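Local structure of acyl-[acyl-carrier-protein]--UDP-N-acetylglucosamine O-acyltransferase (3I3A) at residues A146-L151 and S164-L169. The protein probably transfers an acyl chain from acyl carrier protein to a UDP-linked N-acetylglucosamine-type sugar in the biosynthesis of lipid A. Residues are numbered along the deposited sequence; the frame is centred on the assembly and turned at random.
Sequences AFISGL and SMVAGL. With S2N (S-[2-({N-[(2R)-2-hydroxy-4-{[(S)-hydroxy(methoxy)phosphoryl]oxy}-3,3-dimethylbutanoyl]-beta-alanyl}amino)ethyl] (3R)-3-hydroxydodecanethioate), chain D.
Phe147 and Met165, like Ile148 and Val166, are in-register parallel neighbours on successive coils of the left-handed parallel beta-helix that hexapeptide acyltransferases share. Their segments run in the same direction, with CA atoms of these paired residues 4.8 Å apart. Val166 N binds Phe147 O at 2.7 Å, almost straight at 175°, and Ser149 N returns a bond to Val166 O; past the strands, Leu169 N still reaches Gly150 O. On the inward face, Ile148 CD1 packs on Val166 CG2, branched aliphatics suited to a dry core. Farther along, Leu151 CB meets Leu169 CD2, and Leu169 also packs on Leu169 of the third subunit. Phe147 and Met165 share the outer face, where the turn about CB-CG (chi2 79°) brings Met165 SD obliquely against the ring in a Met-aromatic contact, 4.3 Å from the centroid; the turn about CG-SD sends CE to the pantetheine gem-dimethyl carbon CBG of the bound acyl thioester. Gly150 and Gly168, lacking side chains, let the acyl chain pass close to the backbone. Ser149 holds its hydroxyl anti to the backbone N (chi1 -174°), and OG donates a hydrogen bond, its very short modelled length doubtful, to the ligand amide oxygen OAY, 3.5 Å from Phe147 CE2.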
loop_
_atom_site.group_PDB
_atom_site.type_symbol
_atom_site.label_atom_id
_atom_site.label_comp_id
_atom_site.label_asym_id
_atom_site.label_seq_id
_atom_site.Cartn_x
_atom_site.Cartn_y
_atom_site.Cartn_z
ATOM N N ALA A 146 -5.665 -19.626 -4.523
ATOM C CA ALA A 146 -5.432 -18.905 -3.261
ATOM C C ALA A 146 -5.962 -17.477 -3.375
ATOM O O ALA A 146 -5.909 -16.873 -4.447
ATOM C CB ALA A 146 -3.949 -18.899 -2.911
ATOM N N PHE A 147 -6.502 -16.951 -2.280
ATOM C CA PHE A 147 -7.017 -15.593 -2.291
ATOM C C PHE A 147 -6.300 -14.780 -1.238
ATOM O O PHE A 147 -6.405 -15.059 -0.045
ATOM C CB PHE A 147 -8.534 -15.571 -2.076
ATOM C CG PHE A 147 -9.145 -14.194 -2.173
ATOM C CD1 PHE A 147 -9.845 -13.811 -3.312
ATOM C CD2 PHE A 147 -9.024 -13.283 -1.120
ATOM C CE1 PHE A 147 -10.415 -12.525 -3.404
ATOM C CE2 PHE A 147 -9.587 -12.005 -1.203
ATOM C CZ PHE A 147 -10.286 -11.630 -2.350
ATOM N N ILE A 148 -5.551 -13.785 -1.703
ATOM C CA ILE A 148 -4.798 -12.875 -0.851
ATOM C C ILE A 148 -5.545 -11.553 -0.845
ATOM O O ILE A 148 -5.662 -10.906 -1.886
ATOM C CB ILE A 148 -3.364 -12.648 -1.406
ATOM C CG1 ILE A 148 -2.607 -13.979 -1.601
ATOM C CG2 ILE A 148 -2.588 -11.632 -0.553
ATOM C CD1 ILE A 148 -2.344 -14.774 -0.334
ATOM N N SER A 149 -6.037 -11.135 0.318
ATOM C CA SER A 149 -6.824 -9.896 0.401
ATOM C C SER A 149 -5.978 -8.618 0.349
ATOM O O SER A 149 -4.760 -8.674 0.187
ATOM C CB SER A 149 -7.747 -9.903 1.630
ATOM O OG SER A 149 -8.612 -8.766 1.646
ATOM N N GLY A 150 -6.639 -7.466 0.452
ATOM C CA GLY A 150 -5.965 -6.177 0.291
ATOM C C GLY A 150 -4.955 -5.871 1.384
ATOM O O GLY A 150 -5.181 -6.175 2.555
ATOM N N LEU A 151 -3.843 -5.255 0.985
ATOM C CA LEU A 151 -2.795 -4.786 1.906
ATOM C C LEU A 151 -2.232 -5.879 2.830
ATOM O O LEU A 151 -1.874 -5.631 3.975
ATOM C CB LEU A 151 -3.255 -3.541 2.690
ATOM C CG LEU A 151 -3.709 -2.310 1.886
ATOM C CD1 LEU A 151 -4.098 -1.155 2.800
ATOM C CD2 LEU A 151 -2.644 -1.855 0.904
ATOM N N SER A 164 -6.787 -21.358 -0.234
ATOM C CA SER A 164 -6.683 -20.659 1.037
ATOM C C SER A 164 -7.171 -19.214 0.934
ATOM O O SER A 164 -7.259 -18.644 -0.154
ATOM C CB SER A 164 -5.246 -20.713 1.552
ATOM O OG SER A 164 -4.341 -20.235 0.568
ATOM N N MET A 165 -7.511 -18.635 2.081
ATOM C CA MET A 165 -7.852 -17.230 2.164
ATOM C C MET A 165 -6.911 -16.508 3.142
ATOM O O MET A 165 -6.748 -16.930 4.294
ATOM C CB MET A 165 -9.314 -17.072 2.587
ATOM C CG MET A 165 -9.696 -15.675 3.063
ATOM S SD MET A 165 -9.978 -14.541 1.701
ATOM C CE MET A 165 -11.721 -14.770 1.406
ATOM N N VAL A 166 -6.306 -15.416 2.677
ATOM C CA VAL A 166 -5.633 -14.467 3.579
ATOM C C VAL A 166 -6.407 -13.149 3.666
ATOM O O VAL A 166 -6.575 -12.453 2.666
ATOM C CB VAL A 166 -4.144 -14.229 3.201
ATOM C CG1 VAL A 166 -3.464 -13.333 4.248
ATOM C CG2 VAL A 166 -3.411 -15.570 3.108
ATOM N N ALA A 167 -6.876 -12.831 4.876
ATOM C CA ALA A 167 -7.725 -11.655 5.130
ATOM C C ALA A 167 -6.993 -10.332 4.989
ATOM O O ALA A 167 -5.758 -10.286 5.069
ATOM C CB ALA A 167 -8.316 -11.742 6.507
ATOM N N GLY A 168 -7.764 -9.257 4.786
ATOM C CA GLY A 168 -7.217 -7.912 4.640
ATOM C C GLY A 168 -6.180 -7.587 5.705
ATOM O O GLY A 168 -6.397 -7.856 6.882
ATOM N N LEU A 169 -5.042 -7.034 5.281
ATOM C CA LEU A 169 -4.027 -6.512 6.214
ATOM C C LEU A 169 -3.334 -7.561 7.097
ATOM O O LEU A 169 -2.684 -7.216 8.087
ATOM C CB LEU A 169 -4.606 -5.369 7.083
ATOM C CG LEU A 169 -4.677 -3.990 6.406
ATOM C CD1 LEU A 169 -5.698 -3.097 7.053
ATOM C CD2 LEU A 169 -3.327 -3.286 6.422
HETATM C CAA S2N D . -13.287 -5.535 -4.287
HETATM C CAB S2N D . -12.705 -4.611 -5.359
HETATM C CAC S2N D . -11.836 -3.520 -4.730
HETATM C CAD S2N D . -10.700 -4.167 -3.934
HETATM C CAE S2N D . -9.971 -3.130 -3.077
HETATM C CAF S2N D . -9.274 -3.795 -1.888
HETATM C CAG S2N D . -10.033 -3.525 -0.587
HETATM C CAH S2N D . -9.749 -4.614 0.450
HETATM C CAI S2N D . -10.717 -4.512 1.631
HETATM C CAJ S2N D . -10.300 -5.453 2.764
HETATM C CAK S2N D . -11.493 -5.804 3.652
HETATM C CAL S2N D . -11.032 -6.432 4.969
HETATM C CAP S2N D . -13.116 -7.482 -2.363
HETATM C CAQ S2N D . -12.004 -7.135 -1.371
HETATM C CAS S2N D . -11.637 -8.497 0.632
HETATM C CAT S2N D . -12.172 -8.882 2.013
HETATM C CAU S2N D . -12.377 -10.396 2.119
HETATM N NAR S2N D . -12.376 -7.612 -0.031
HETATM O OAM S2N D . -14.197 -5.152 -3.555
HETATM O OAN S2N D . -11.287 -2.693 -5.759
HETATM O OAY S2N D . -10.597 -8.989 0.196
HETATM S SAO S2N D . -12.650 -7.154 -4.102
HETATM C CAW S2N D . -14.449 -11.133 1.040
HETATM C CAX S2N D . -15.229 -10.704 2.285
HETATM N NAV S2N D . -13.225 -10.624 0.940
HETATM O OAZ S2N D . -14.970 -11.843 0.181
HETATM C CBA S2N D . -15.681 -11.945 3.057
HETATM C CBB S2N D . -15.686 -11.638 4.556
HETATM C CBF S2N D . -16.738 -11.154 8.350
HETATM C CBG S2N D . -14.718 -13.100 2.777
HETATM C CBH S2N D . -17.090 -12.336 2.612
HETATM O OBC S2N D . -16.762 -12.313 5.214
HETATM O OBE S2N D . -17.180 -10.560 7.127
HETATM O OBI S2N D . -14.390 -9.902 3.120
HETATM O OBJ S2N D . -18.666 -10.519 4.960
HETATM O OBK S2N D . -18.926 -12.475 6.696
HETATM P PBD S2N D . -17.883 -11.467 5.999
#